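Local atomic coordinates of MAU2 chromatid cohesion factor homolog (PDB entry 4XDN), a protein that forms a complex with SCC2 that is required for loading cohesin onto chromosomes, and so takes part in sister chromatid cohesion. Residues Asn64-Ile67 / Gln68-Leu72. Sequence-based numbering, arbitrary orientation.
Sequences NMSI and QMFQL
The amide nitrogens of Q68, M69, F70 and Q71 each reach back four residues to the carbonyls of N64, M65, S66 and I67, a run of i-to-i+4 bonds that makes 64-72 about two and a half uninterrupted turns of the alpha-helix 53-76. The bond from Q71 N to I67 O spans 2.8 Å, with an N-H...O angle of 162°. Such a helix, built into a largely helical protein, shows how side chains four apart share one face. On the face toward helices 29-45 and 81-98, S66 OG lies 3.5 Å from F70 CE2, but its hydrogen bond goes to the carbonyl of A36. With its OG anti to the backbone N (chi1 174°), S66 directs the hydroxyl to the ring and to helix 29-45. The bent chains of M65 and M69 lie toward helix 29-45, against Y39 and L35, where CE of M65 comes 4.4 Å from CG of M69. Around the helix, the N64 and Q68 side chains run side by side, their amide planes nearly perpendicular at 86°, while N64 and I67 also pack against apolar side chains of the partner protein. Q71 extends alongside I67 and sends NE2 into a weak hydrogen bond with Y108 OH. With an alanine at this position, that hydroxyl is likely to lose this donor and one flank of I67 its cover, since the CG2 methyl of I67 sits 4.0 Å from Q71 CD.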
# COMPACT_ATOMS: atom_id res chain seq x y z
N ASN A 64 -18.91 -25.54 12.25
CA ASN A 64 -19.11 -26.88 11.72
C ASN A 64 -20.58 -27.28 11.86
O ASN A 64 -21.21 -27.70 10.89
CB ASN A 64 -18.22 -27.88 12.45
CG ASN A 64 -18.15 -29.22 11.75
OD1 ASN A 64 -18.12 -29.29 10.53
ND2 ASN A 64 -18.11 -30.29 12.53
N MET A 65 -21.12 -27.12 13.06
CA MET A 65 -22.52 -27.43 13.32
C MET A 65 -23.44 -26.60 12.43
O MET A 65 -24.39 -27.13 11.86
CB MET A 65 -22.86 -27.19 14.79
CG MET A 65 -22.49 -28.35 15.69
SD MET A 65 -23.41 -29.86 15.33
CE MET A 65 -25.08 -29.34 15.72
N SER A 66 -23.16 -25.31 12.31
CA SER A 66 -23.98 -24.43 11.48
C SER A 66 -24.03 -24.93 10.04
O SER A 66 -25.10 -25.02 9.44
CB SER A 66 -23.44 -23.00 11.51
OG SER A 66 -24.16 -22.18 10.60
N ILE A 67 -22.87 -25.26 9.49
CA ILE A 67 -22.78 -25.75 8.12
C ILE A 67 -23.52 -27.08 7.98
O ILE A 67 -24.25 -27.28 7.01
CB ILE A 67 -21.30 -25.92 7.69
CG1 ILE A 67 -20.63 -24.56 7.60
CG2 ILE A 67 -21.20 -26.63 6.34
CD1 ILE A 67 -19.11 -24.62 7.56
N GLN A 68 -23.33 -27.97 8.94
CA GLN A 68 -23.94 -29.29 8.87
C GLN A 68 -25.46 -29.20 8.96
O GLN A 68 -26.17 -29.98 8.33
CB GLN A 68 -23.40 -30.19 9.99
CG GLN A 68 -21.88 -30.39 9.94
CD GLN A 68 -21.44 -31.82 9.65
OE1 GLN A 68 -22.26 -32.73 9.54
NE2 GLN A 68 -20.13 -32.01 9.55
N MET A 69 -25.95 -28.23 9.74
CA MET A 69 -27.38 -28.01 9.86
C MET A 69 -27.95 -27.46 8.55
O MET A 69 -29.05 -27.84 8.13
CB MET A 69 -27.68 -27.06 11.02
CG MET A 69 -27.34 -27.64 12.40
SD MET A 69 -28.48 -28.90 12.98
CE MET A 69 -29.65 -27.90 13.88
N PHE A 70 -27.19 -26.58 7.90
CA PHE A 70 -27.57 -26.08 6.58
C PHE A 70 -27.61 -27.22 5.57
O PHE A 70 -28.56 -27.33 4.78
CB PHE A 70 -26.60 -25.00 6.10
CG PHE A 70 -26.84 -23.64 6.68
CD1 PHE A 70 -28.12 -23.09 6.71
CD2 PHE A 70 -25.79 -22.89 7.18
CE1 PHE A 70 -28.34 -21.83 7.24
CE2 PHE A 70 -26.00 -21.63 7.72
CZ PHE A 70 -27.28 -21.10 7.75
N GLN A 71 -26.58 -28.06 5.58
CA GLN A 71 -26.50 -29.19 4.67
C GLN A 71 -27.66 -30.14 4.91
O GLN A 71 -28.18 -30.77 3.99
CB GLN A 71 -25.17 -29.93 4.85
CG GLN A 71 -23.99 -29.16 4.30
CD GLN A 71 -22.66 -29.85 4.53
OE1 GLN A 71 -22.45 -30.50 5.55
NE2 GLN A 71 -21.74 -29.71 3.58
N LEU A 72 -28.08 -30.22 6.17
CA LEU A 72 -29.21 -31.05 6.56
C LEU A 72 -30.46 -30.62 5.82
O LEU A 72 -31.23 -31.46 5.34
CB LEU A 72 -29.42 -30.95 8.08
CG LEU A 72 -29.87 -32.18 8.86
CD1 LEU A 72 -29.01 -33.40 8.58
CD2 LEU A 72 -29.84 -31.83 10.34